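Local coordinates for 3-oxoacyl-[acyl-carrier protein] synthase (Thermus thermophilus, PDB 1UB7) that probably catalyses the condensation that initiates fatty acid synthesis, joining an acetyl group from acetyl-CoA to malonyl-ACP with release of carbon dioxide, at residues R42-D47 with S51-K56; D60-R63 with G67-E70; F102-L107 with L117-A122; V153-G158 with L207-R212; A225-I230 with L235-I240. One frame throughout, in Å; residues are numbered along the deposited sequence.

Interaction 1. Residues R42-D47 with S51-K56; sequences RVAAED and SDLAFK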
# COMPACT_ATOMS: atom_id res chain seq x y z
N ARG A 42 11.58 -2.19 -22.52
CA ARG A 42 11.56 -3.63 -22.29
C ARG A 42 10.14 -4.11 -22.00
O ARG A 42 9.34 -3.36 -21.46
CB ARG A 42 12.48 -3.98 -21.13
CG ARG A 42 13.92 -3.53 -21.33
CD ARG A 42 14.45 -3.98 -22.69
NE ARG A 42 15.88 -3.71 -22.82
CZ ARG A 42 16.84 -4.50 -22.34
NH1 ARG A 42 16.54 -5.62 -21.70
NH2 ARG A 42 18.12 -4.16 -22.49
N VAL A 43 9.83 -5.34 -22.38
CA VAL A 43 8.50 -5.90 -22.16
C VAL A 43 8.59 -7.29 -21.51
O VAL A 43 9.34 -8.16 -21.98
CB VAL A 43 7.71 -6.01 -23.50
CG1 VAL A 43 6.30 -6.54 -23.24
CG2 VAL A 43 7.64 -4.65 -24.18
N ALA A 44 7.83 -7.48 -20.43
CA ALA A 44 7.85 -8.75 -19.70
C ALA A 44 7.41 -9.93 -20.55
O ALA A 44 6.50 -9.81 -21.37
CB ALA A 44 6.96 -8.64 -18.46
N ALA A 45 8.06 -11.07 -20.34
CA ALA A 45 7.70 -12.26 -21.10
C ALA A 45 6.22 -12.57 -20.85
O ALA A 45 5.62 -12.06 -19.90
CB ALA A 45 8.57 -13.44 -20.68
N GLU A 46 5.64 -13.40 -21.71
CA GLU A 46 4.23 -13.75 -21.63
C GLU A 46 3.76 -14.15 -20.23
O GLU A 46 2.72 -13.69 -19.76
CB GLU A 46 3.91 -14.88 -22.60
CG GLU A 46 2.42 -15.09 -22.83
CD GLU A 46 2.12 -16.43 -23.47
OE1 GLU A 46 2.80 -16.79 -24.46
OE2 GLU A 46 1.20 -17.13 -22.99
N ASP A 47 4.52 -15.01 -19.57
CA ASP A 47 4.16 -15.47 -18.24
C ASP A 47 5.07 -14.86 -17.18
O ASP A 47 5.43 -15.52 -16.20
CB ASP A 47 4.25 -16.99 -18.21
CG ASP A 47 5.65 -17.48 -18.53
OD1 ASP A 47 6.41 -16.73 -19.19
OD2 ASP A 47 6.00 -18.61 -18.13
N SER A 51 5.39 -9.69 -9.79
CA SER A 51 6.11 -10.40 -8.75
C SER A 51 7.43 -10.94 -9.29
O SER A 51 8.46 -10.93 -8.60
CB SER A 51 5.25 -11.54 -8.18
OG SER A 51 4.79 -12.38 -9.21
N ASP A 52 7.42 -11.40 -10.54
CA ASP A 52 8.64 -11.93 -11.15
C ASP A 52 9.65 -10.82 -11.34
O ASP A 52 10.84 -11.00 -11.09
CB ASP A 52 8.33 -12.57 -12.50
CG ASP A 52 7.29 -13.65 -12.38
OD1 ASP A 52 7.61 -14.71 -11.81
OD2 ASP A 52 6.16 -13.42 -12.85
N LEU A 53 9.18 -9.66 -11.80
CA LEU A 53 10.07 -8.55 -11.99
C LEU A 53 10.65 -8.21 -10.62
O LEU A 53 11.84 -7.90 -10.50
CB LEU A 53 9.33 -7.35 -12.57
CG LEU A 53 8.50 -7.60 -13.84
CD1 LEU A 53 7.85 -6.28 -14.27
CD2 LEU A 53 9.40 -8.14 -14.96
N ALA A 54 9.81 -8.29 -9.58
CA ALA A 54 10.26 -7.99 -8.22
C ALA A 54 11.29 -9.02 -7.75
O ALA A 54 12.31 -8.66 -7.16
CB ALA A 54 9.06 -7.95 -7.26
N PHE A 55 11.03 -10.31 -8.02
CA PHE A 55 11.97 -11.35 -7.62
C PHE A 55 13.31 -11.11 -8.30
O PHE A 55 14.36 -11.11 -7.65
CB PHE A 55 11.47 -12.75 -8.00
CG PHE A 55 10.16 -13.16 -7.36
CD1 PHE A 55 9.69 -12.53 -6.20
CD2 PHE A 55 9.40 -14.20 -7.91
CE1 PHE A 55 8.47 -12.91 -5.62
CE2 PHE A 55 8.19 -14.59 -7.33
CZ PHE A 55 7.72 -13.94 -6.18
N LYS A 56 13.27 -10.89 -9.62
CA LYS A 56 14.49 -10.65 -10.38
C LYS A 56 15.27 -9.42 -9.92
O LYS A 56 16.50 -9.42 -9.94
CB LYS A 56 14.17 -10.58 -11.88
CG LYS A 56 14.17 -11.96 -12.54
CD LYS A 56 13.01 -12.13 -13.49
CE LYS A 56 12.84 -13.60 -13.91
NZ LYS A 56 11.62 -13.77 -14.77
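Ala44 and Asp47, on the loop that leaves strand 40-43, meet Leu53 and Asp52 on the opening turns of helix 50-64, so the contact belongs to a strand-loop-helix connection of the thiolase-like fold. The backbones stay well apart, with Ala44 CA and Leu53 CA 8.0 Å from each other, and the space is bridged by side chains. Ala44 CB points at the helix and is reached by one branch of Leu53, whose CD2 stops 4.3 Å from it. Leu53 CB does not aim at the loop, but the branch ending in CD2 turns toward it. Tyr10 and Pro12 also lie against this leucine. The second meeting is between two acceptors, Asp47 O and Asp52 OD2, 4.0 Å apart. Asp52 CG lies beside its own backbone N (chi1 -57°), which keeps the carboxylate near the start of the helix, where OD2 accepts a hydrogen bond from Tyr49 N. Arg196 of the second subunit brings NH2 to both oxygens, as a salt bridge to Asp52 OD2 and a hydrogen bond to Asp47 O. Lys56, one turn further along the helix, forms a salt bridge with Glu48 in the intervening loop. The apolar touch is therefore slight, while the two oxygens, which would otherwise tend to repel, are held as neighbours by one guanidinium group from the partner chain, making this corner part of the dimer interface.

Interaction 2. Residues D60-R63 with G67-E70; sequences DLLR and GALE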
# COMPACT_ATOMS: atom_id res chain seq x y z
N ASP A 60 19.17 -9.53 -8.34
CA ASP A 60 20.25 -8.69 -8.81
C ASP A 60 20.88 -8.01 -7.59
O ASP A 60 22.11 -7.91 -7.48
CB ASP A 60 19.72 -7.65 -9.81
CG ASP A 60 20.83 -6.78 -10.37
OD1 ASP A 60 21.82 -7.34 -10.92
OD2 ASP A 60 20.73 -5.54 -10.26
N LEU A 61 20.04 -7.55 -6.67
CA LEU A 61 20.48 -6.90 -5.43
C LEU A 61 21.40 -7.88 -4.68
O LEU A 61 22.46 -7.50 -4.17
CB LEU A 61 19.26 -6.54 -4.56
CG LEU A 61 19.51 -5.78 -3.25
CD1 LEU A 61 18.29 -4.93 -2.91
CD2 LEU A 61 19.83 -6.76 -2.10
N LEU A 62 20.99 -9.14 -4.62
CA LEU A 62 21.77 -10.16 -3.97
C LEU A 62 23.07 -10.51 -4.70
O LEU A 62 24.07 -10.84 -4.06
CB LEU A 62 20.90 -11.40 -3.75
CG LEU A 62 19.92 -11.18 -2.59
CD1 LEU A 62 19.17 -12.46 -2.33
CD2 LEU A 62 20.69 -10.75 -1.33
N ARG A 63 23.09 -10.44 -6.03
CA ARG A 63 24.33 -10.73 -6.76
C ARG A 63 25.34 -9.63 -6.44
O ARG A 63 26.50 -9.92 -6.17
CB ARG A 63 24.10 -10.77 -8.28
CG ARG A 63 23.63 -12.13 -8.81
CD ARG A 63 24.73 -12.85 -9.61
NE ARG A 63 26.02 -12.88 -8.93
CZ ARG A 63 27.15 -13.37 -9.46
NH1 ARG A 63 27.16 -13.88 -10.69
NH2 ARG A 63 28.28 -13.31 -8.76
N GLY A 67 24.32 -11.51 0.99
CA GLY A 67 23.88 -11.47 2.38
C GLY A 67 23.14 -10.22 2.81
O GLY A 67 22.92 -10.00 4.00
N ALA A 68 22.72 -9.41 1.84
CA ALA A 68 22.03 -8.16 2.14
C ALA A 68 20.65 -8.28 2.79
O ALA A 68 20.23 -7.37 3.50
CB ALA A 68 21.93 -7.30 0.87
N LEU A 69 19.95 -9.39 2.57
CA LEU A 69 18.62 -9.53 3.16
C LEU A 69 18.67 -9.94 4.61
O LEU A 69 17.64 -10.09 5.27
CB LEU A 69 17.78 -10.52 2.37
CG LEU A 69 17.54 -10.18 0.90
CD1 LEU A 69 16.50 -11.13 0.33
CD2 LEU A 69 17.06 -8.75 0.78
N GLU A 70 19.88 -10.10 5.12
CA GLU A 70 20.06 -10.47 6.50
C GLU A 70 19.62 -9.29 7.36
O GLU A 70 20.10 -8.17 7.17
CB GLU A 70 21.53 -10.79 6.76
CG GLU A 70 21.82 -11.28 8.16
CD GLU A 70 23.29 -11.53 8.38
OE1 GLU A 70 24.00 -11.78 7.36
OE2 GLU A 70 23.73 -11.47 9.55
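Leu62 and Ala68 mark the closest backbone approach, CA to CA 6.4 Å, between the last turns of helix 50-64 and the type I beta turn Gly67-Glu70. The turn is closed by Glu70 N to Gly67 O, 3.2 Å, and is entered through the positive phi of Gly67 (72°). No hydrogen bond joins turn and helix; leucine methyls do the work. Leu61 CB points at the turn, and CD2 comes to 3.7 Å from Ala68 CB, methyl against methyl. Leu62 reaches over by its tip and meets more of the turn than Leu61 does: its CD2 lies 4.0 Å from the backbone N of Ala68 and 3.9 Å from Leu69 CG. The Leu62 and Leu69 side chains cross at about a right angle, with CD1 of Leu62 and CD1 of Leu69 4.0 Å apart. Both have CG beside the backbone N and an extended chi2, which brings their branched ends together between the two backbones. Phe97 packs on both of these leucines. Leu61 continues inward against Ala6, Ala161 and Val163 of the central sheet, and Ala6 also touches Ala68. The turn and the helix end are thus joined by methyl packing alone, with no directional bond between the two segments, just before the chain enters strand 72-78.

Interaction 3. Residues F102-L107 with L117-A122; sequences FAYDLL and LAQAHA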
# COMPACT_ATOMS: atom_id res chain seq x y z
N PHE A 102 7.27 -8.69 7.89
CA PHE A 102 5.91 -8.31 7.56
C PHE A 102 5.98 -7.76 6.13
O PHE A 102 7.05 -7.34 5.68
CB PHE A 102 5.29 -7.32 8.56
CG PHE A 102 6.12 -6.09 8.83
CD1 PHE A 102 7.10 -6.10 9.83
CD2 PHE A 102 5.78 -4.87 8.24
CE1 PHE A 102 7.72 -4.90 10.24
CE2 PHE A 102 6.40 -3.67 8.65
CZ PHE A 102 7.36 -3.69 9.65
N ALA A 103 4.85 -7.77 5.42
CA ALA A 103 4.86 -7.34 4.03
C ALA A 103 3.57 -6.72 3.52
O ALA A 103 2.48 -7.14 3.89
CB ALA A 103 5.20 -8.55 3.14
N TYR A 104 3.70 -5.73 2.64
CA TYR A 104 2.53 -5.12 2.06
C TYR A 104 2.84 -4.37 0.77
O TYR A 104 3.98 -3.98 0.53
CB TYR A 104 1.89 -4.19 3.07
CG TYR A 104 2.63 -2.90 3.34
CD1 TYR A 104 2.50 -1.81 2.48
CD2 TYR A 104 3.39 -2.74 4.49
CE1 TYR A 104 3.11 -0.59 2.78
CE2 TYR A 104 4.00 -1.52 4.80
CZ TYR A 104 3.86 -0.46 3.94
OH TYR A 104 4.45 0.74 4.26
N ASP A 105 1.83 -4.19 -0.07
CA ASP A 105 2.00 -3.43 -1.31
C ASP A 105 1.57 -2.00 -1.05
O ASP A 105 0.61 -1.76 -0.32
CB ASP A 105 1.15 -3.98 -2.46
CG ASP A 105 1.60 -5.33 -2.92
OD1 ASP A 105 2.73 -5.71 -2.54
OD2 ASP A 105 0.85 -6.02 -3.65
N LEU A 106 2.28 -1.05 -1.64
CA LEU A 106 1.96 0.35 -1.49
C LEU A 106 1.53 0.91 -2.86
O LEU A 106 2.30 0.87 -3.83
CB LEU A 106 3.19 1.09 -0.94
CG LEU A 106 3.10 2.60 -0.65
CD1 LEU A 106 4.12 3.00 0.44
CD2 LEU A 106 3.33 3.40 -1.95
N LEU A 107 0.29 1.41 -2.96
CA LEU A 107 -0.18 1.98 -4.22
C LEU A 107 -0.28 3.50 -4.12
O LEU A 107 -1.10 4.03 -3.37
CB LEU A 107 -1.53 1.40 -4.61
CG LEU A 107 -1.48 -0.00 -5.21
CD1 LEU A 107 -0.72 -0.96 -4.30
CD2 LEU A 107 -2.87 -0.48 -5.42
N LEU A 117 10.37 4.48 0.31
CA LEU A 117 11.65 4.77 0.94
C LEU A 117 11.38 5.56 2.21
O LEU A 117 12.00 5.31 3.25
CB LEU A 117 12.58 5.56 -0.01
CG LEU A 117 13.12 4.84 -1.25
CD1 LEU A 117 13.92 5.80 -2.11
CD2 LEU A 117 13.99 3.65 -0.83
N ALA A 118 10.46 6.51 2.12
CA ALA A 118 10.11 7.34 3.27
C ALA A 118 9.50 6.44 4.34
O ALA A 118 9.86 6.52 5.52
CB ALA A 118 9.13 8.43 2.86
N GLN A 119 8.58 5.58 3.93
CA GLN A 119 7.95 4.66 4.88
C GLN A 119 8.98 3.72 5.51
O GLN A 119 8.90 3.40 6.71
CB GLN A 119 6.85 3.84 4.20
CG GLN A 119 5.45 4.38 4.45
CD GLN A 119 4.99 4.26 5.91
OE1 GLN A 119 3.99 4.85 6.28
NE2 GLN A 119 5.72 3.49 6.74
N ALA A 120 9.94 3.27 4.70
CA ALA A 120 10.98 2.38 5.18
C ALA A 120 11.81 3.12 6.21
O ALA A 120 12.13 2.58 7.28
CB ALA A 120 11.84 1.94 4.05
N HIS A 121 12.15 4.36 5.88
CA HIS A 121 12.92 5.22 6.77
C HIS A 121 12.23 5.31 8.14
O HIS A 121 12.85 5.07 9.19
CB HIS A 121 13.04 6.61 6.15
CG HIS A 121 13.60 7.65 7.08
ND1 HIS A 121 14.94 7.71 7.43
CD2 HIS A 121 13.00 8.66 7.76
CE1 HIS A 121 15.13 8.70 8.27
NE2 HIS A 121 13.97 9.29 8.50
N ALA A 122 10.93 5.64 8.13
CA ALA A 122 10.15 5.77 9.36
C ALA A 122 10.18 4.49 10.17
O ALA A 122 10.38 4.51 11.39
CB ALA A 122 8.74 6.14 9.03
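Gln119 OE1 is hydrogen-bonded to Tyr104 OH of the second subunit, and the reciprocal bond, from Tyr104 OH to Gln119 OE1 of that subunit, is weak. Within one chain the same two residues touch without such a bond. Tyr104 OH comes across the middle of the glutamine side chain, 3.8 Å from Gln119 CG and 3.9 Å from both Gln119 CB and Gln119 NE2. Ring and amide planes stand 84° apart, so the phenol arrives end-on and does not stack. Tyr104 CG sits between the backbone N and the carbonyl carbon (chi1 73°), which carries the ring out from the strand toward helix 112-125. The glutamine bends at chi2 (-67°), laying its amide across the phenol oxygen. Leu106, two residues along the strand and on the same face, adds a looser apolar touch, its CD1 4.4 Å from Gln119 CG. Strand 102-107 is the outermost of its sheet within the chain, and Asp105 and Leu107 pair antiparallel with a strand of the second subunit, so the sheet runs on through the dimer. Helix 112-125 lies in the crossover from this strand to strand 131-138. The buried phenol oxygen and the amide oxygen therefore find partners across the interface: the intrachain contact is mostly van der Waals and sets the phenol oxygen of Tyr104 against the middle of Gln119, and the hydrogen bonding they take part in couples one subunit to the other.

Interaction 4. Residues V153-G158 with L207-R212; sequences VLFGDG and LYMNGR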
# COMPACT_ATOMS: atom_id res chain seq x y z
N VAL A 153 3.40 3.69 -26.53
CA VAL A 153 4.81 4.04 -26.68
C VAL A 153 5.48 4.60 -25.43
O VAL A 153 6.70 4.77 -25.41
CB VAL A 153 4.97 5.07 -27.82
CG1 VAL A 153 4.32 4.55 -29.10
CG2 VAL A 153 4.34 6.40 -27.41
N LEU A 154 4.70 4.88 -24.39
CA LEU A 154 5.23 5.46 -23.17
C LEU A 154 5.76 4.54 -22.09
O LEU A 154 6.77 4.83 -21.46
CB LEU A 154 4.18 6.36 -22.51
CG LEU A 154 3.78 7.66 -23.20
CD1 LEU A 154 2.71 8.33 -22.36
CD2 LEU A 154 5.00 8.57 -23.36
N PHE A 155 5.09 3.43 -21.87
CA PHE A 155 5.49 2.58 -20.77
C PHE A 155 6.35 1.36 -21.06
O PHE A 155 6.20 0.68 -22.07
CB PHE A 155 4.23 2.19 -20.00
CG PHE A 155 3.38 3.38 -19.57
CD1 PHE A 155 3.89 4.35 -18.70
CD2 PHE A 155 2.08 3.54 -20.06
CE1 PHE A 155 3.12 5.46 -18.33
CE2 PHE A 155 1.31 4.65 -19.68
CZ PHE A 155 1.83 5.61 -18.82
N GLY A 156 7.28 1.11 -20.13
CA GLY A 156 8.18 -0.03 -20.19
C GLY A 156 8.09 -0.77 -18.86
O GLY A 156 7.79 -0.15 -17.84
N ASP A 157 8.35 -2.07 -18.85
CA ASP A 157 8.29 -2.89 -17.64
C ASP A 157 9.61 -2.91 -16.87
O ASP A 157 10.68 -2.77 -17.47
CB ASP A 157 7.92 -4.34 -17.98
CG ASP A 157 6.55 -4.45 -18.64
OD1 ASP A 157 5.65 -3.65 -18.32
OD2 ASP A 157 6.39 -5.37 -19.49
N GLY A 158 9.54 -3.09 -15.56
CA GLY A 158 10.76 -3.12 -14.77
C GLY A 158 10.61 -3.42 -13.29
O GLY A 158 9.50 -3.52 -12.75
N LEU A 207 -6.00 2.01 -19.45
CA LEU A 207 -5.19 3.11 -18.95
C LEU A 207 -5.48 4.39 -19.72
O LEU A 207 -5.39 4.42 -20.94
CB LEU A 207 -3.71 2.74 -19.09
CG LEU A 207 -2.68 3.50 -18.25
CD1 LEU A 207 -1.34 2.82 -18.41
CD2 LEU A 207 -2.60 4.95 -18.66
N TYR A 208 -5.84 5.45 -18.99
CA TYR A 208 -6.14 6.76 -19.58
C TYR A 208 -5.21 7.85 -19.05
O TYR A 208 -4.85 7.85 -17.86
CB TYR A 208 -7.59 7.17 -19.30
CG TYR A 208 -7.83 8.64 -19.57
CD1 TYR A 208 -7.83 9.14 -20.87
CD2 TYR A 208 -7.96 9.56 -18.52
CE1 TYR A 208 -7.95 10.50 -21.13
CE2 TYR A 208 -8.07 10.92 -18.76
CZ TYR A 208 -8.07 11.39 -20.07
OH TYR A 208 -8.16 12.74 -20.32
N MET A 209 -4.82 8.78 -19.92
CA MET A 209 -3.93 9.88 -19.51
C MET A 209 -4.18 11.21 -20.24
O MET A 209 -4.32 11.26 -21.47
CB MET A 209 -2.46 9.46 -19.70
CG MET A 209 -1.45 10.34 -18.95
SD MET A 209 0.31 9.95 -19.27
CE MET A 209 0.67 8.71 -17.98
N ASN A 210 -4.25 12.28 -19.46
CA ASN A 210 -4.45 13.64 -19.96
C ASN A 210 -3.04 14.22 -19.97
O ASN A 210 -2.68 15.02 -19.10
CB ASN A 210 -5.33 14.44 -18.98
CG ASN A 210 -5.81 15.78 -19.55
OD1 ASN A 210 -5.01 16.59 -20.03
ND2 ASN A 210 -7.11 16.01 -19.47
N GLY A 211 -2.24 13.81 -20.95
CA GLY A 211 -0.87 14.28 -21.05
C GLY A 211 -0.57 15.76 -20.88
O GLY A 211 0.36 16.13 -20.16
N ARG A 212 -1.36 16.61 -21.52
CA ARG A 212 -1.16 18.06 -21.46
C ARG A 212 -1.12 18.64 -20.05
O ARG A 212 -0.27 19.47 -19.73
CB ARG A 212 -2.24 18.76 -22.30
CG ARG A 212 -2.07 18.58 -23.82
CD ARG A 212 -1.97 17.10 -24.24
NE ARG A 212 -3.18 16.33 -23.96
CZ ARG A 212 -3.31 15.02 -24.18
NH1 ARG A 212 -2.29 14.33 -24.68
NH2 ARG A 212 -4.45 14.40 -23.92
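Phe155, on the loop that leads into strand 158-165, packs against Met209 of the short strand 208-209 and Leu207 just before it; this joins the core of the thiolase-like fold to the small two-stranded antiparallel sheet of 188-191 and 208-209. Every interaction between the two segments is apolar. The ring contacts come first. Leu207 approaches the ring obliquely, its CD1 3.5 Å from Phe155 CE2, and its other methyl, CD2, lies 4.1 Å from the same carbon. Met209 comes to the ring edge, where the methyl CE lies close to the ring plane. Leu154 CB sits over the centre of one face of the ring, so its own neighbour in sequence also backs the phenylalanine. Outside the ring there is one sulfur contact, Leu154 CD1 to Met209 SD at 4.2 Å. Polar groups act next to the contact. Leu154 and Gly156 make backbone hydrogen bonds with Asn276, a predicted active-site residue, and the Phe155 side chain is about 4 Å from that of Asn276. Asn210 takes the N-cap position of helix 211-233, its OD1 making a weak bond to Glu213 N. Phe86 of the second subunit packs on Leu207, consistent with the acyl pocket of FabH enzymes, to which the partner subunit contributes a phenylalanine. The methionine runs extended through chi1 and chi2 and then turns at chi3 (-89°), setting CE 3.4 Å from Phe155 CZ.

Interaction 5. Residues A225-I230 with L235-I240; sequences ATLEAI and LTPEDI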
# COMPACT_ATOMS: atom_id res chain seq x y z
N ALA A 225 9.22 20.64 -5.45
CA ALA A 225 9.60 19.54 -4.58
C ALA A 225 11.11 19.45 -4.44
O ALA A 225 11.64 19.40 -3.33
CB ALA A 225 9.06 18.23 -5.15
N THR A 226 11.79 19.43 -5.59
CA THR A 226 13.24 19.33 -5.62
C THR A 226 13.89 20.39 -4.75
O THR A 226 14.73 20.08 -3.90
CB THR A 226 13.77 19.48 -7.05
OG1 THR A 226 13.11 18.54 -7.91
CG2 THR A 226 15.27 19.21 -7.07
N LEU A 227 13.51 21.65 -4.96
CA LEU A 227 14.10 22.73 -4.17
C LEU A 227 13.72 22.61 -2.70
O LEU A 227 14.57 22.81 -1.82
CB LEU A 227 13.67 24.08 -4.73
CG LEU A 227 14.36 24.41 -6.06
CD1 LEU A 227 13.77 25.65 -6.71
CD2 LEU A 227 15.85 24.59 -5.79
N GLU A 228 12.46 22.26 -2.45
CA GLU A 228 11.94 22.11 -1.10
C GLU A 228 12.76 21.03 -0.38
O GLU A 228 13.20 21.22 0.75
CB GLU A 228 10.48 21.69 -1.17
CG GLU A 228 9.69 21.96 0.08
CD GLU A 228 8.27 21.45 -0.03
OE1 GLU A 228 7.70 21.52 -1.14
OE2 GLU A 228 7.72 20.98 0.99
N ALA A 229 12.96 19.91 -1.07
CA ALA A 229 13.73 18.82 -0.51
C ALA A 229 15.17 19.24 -0.26
O ALA A 229 15.70 19.07 0.85
CB ALA A 229 13.70 17.63 -1.44
N ILE A 230 15.82 19.79 -1.28
CA ILE A 230 17.21 20.22 -1.11
C ILE A 230 17.26 21.19 0.06
O ILE A 230 18.13 21.11 0.95
CB ILE A 230 17.76 20.89 -2.39
CG1 ILE A 230 17.74 19.89 -3.55
CG2 ILE A 230 19.18 21.38 -2.14
CD1 ILE A 230 17.77 20.53 -4.93
N LEU A 235 20.89 21.91 2.29
CA LEU A 235 21.88 22.05 1.23
C LEU A 235 21.34 23.02 0.19
O LEU A 235 20.34 23.71 0.41
CB LEU A 235 22.11 20.69 0.55
CG LEU A 235 22.54 19.47 1.38
CD1 LEU A 235 22.46 18.22 0.51
CD2 LEU A 235 23.95 19.65 1.91
N THR A 236 22.01 23.06 -0.96
CA THR A 236 21.61 23.92 -2.07
C THR A 236 21.88 23.08 -3.30
O THR A 236 22.65 22.12 -3.23
CB THR A 236 22.48 25.19 -2.16
OG1 THR A 236 23.76 24.86 -2.71
CG2 THR A 236 22.69 25.79 -0.77
N PRO A 237 21.27 23.43 -4.44
CA PRO A 237 21.47 22.68 -5.69
C PRO A 237 22.94 22.34 -5.97
O PRO A 237 23.27 21.25 -6.44
CB PRO A 237 20.88 23.62 -6.74
CG PRO A 237 19.76 24.28 -5.99
CD PRO A 237 20.40 24.60 -4.66
N GLU A 238 23.82 23.28 -5.65
CA GLU A 238 25.25 23.10 -5.88
C GLU A 238 25.84 21.99 -5.03
O GLU A 238 26.96 21.55 -5.27
CB GLU A 238 25.98 24.42 -5.60
CG GLU A 238 25.61 25.53 -6.56
CD GLU A 238 24.11 25.77 -6.63
OE1 GLU A 238 23.52 26.18 -5.60
OE2 GLU A 238 23.52 25.53 -7.71
N ASP A 239 25.09 21.54 -4.02
CA ASP A 239 25.57 20.46 -3.17
C ASP A 239 25.16 19.10 -3.74
O ASP A 239 25.68 18.06 -3.31
CB ASP A 239 24.99 20.61 -1.76
CG ASP A 239 25.68 21.69 -0.96
OD1 ASP A 239 26.91 21.58 -0.75
OD2 ASP A 239 24.99 22.64 -0.54
N ILE A 240 24.26 19.11 -4.72
CA ILE A 240 23.77 17.87 -5.32
C ILE A 240 24.64 17.33 -6.45
O ILE A 240 24.77 17.96 -7.50
CB ILE A 240 22.32 18.05 -5.85
CG1 ILE A 240 21.41 18.63 -4.75
CG2 ILE A 240 21.76 16.71 -6.28
CD1 ILE A 240 21.39 17.81 -3.45
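Ile230, near the end of helix 211-233, fills the angle between the helix and the returning segment 235-240. From CB the side chain divides. CG2 presses on backbone, 3.4 Å from Thr236 C and 3.5 Å from Thr236 N, and also lies 4.0 Å from Leu235 CB. The other branch, CG1 beside the backbone N (chi1 -62°), runs toward Ile240: CG1 is 4.1 Å from Ile240 CG1, and the tip CD1 is at the same distance from that Ile240 atom. Phe243 and Leu302 close in on this isoleucine from the sheet. Its carbonyl is used as well, Leu235 N to Ile230 O at 3.2 Å, an i+5 to i bond with an N-H...O angle of 156°. Further out, Leu227 CD2 meets the ring of Pro237 at CG, 3.9 Å away, the two side chains crossing at about a right angle. Asp239 OD2 accepts the N-H of Thr236 through its anti lone pair, fixing the short 3-10 turn that starts at Pro237. Such packing belongs to a helix-loop-strand connection, here the link from helix 211-233 to strand 242-245 in the C-terminal half of the thiolase-like fold.

From the N terminus the five contacts close their loops in series; none crosses or encloses another. Interaction 1 folds the loop after strand 40-43 onto the start of helix 50-64, and interaction 2 packs the following turn against the far end of that helix before strand 72-78. Interaction 3 closes a strand-helix unit that carries the predicted active-site Cys110 in its connection. Interaction 4 spans the longest loop, 48 residues, ending where helix 211-233 begins; interaction 5 closes behind the other end of that helix. Interactions 1 and 4 meet directly, Asp157 probably hydrogen-bonding to Ala44 N and Arg42 O. Interactions 1, 3 and 4 also touch the second subunit.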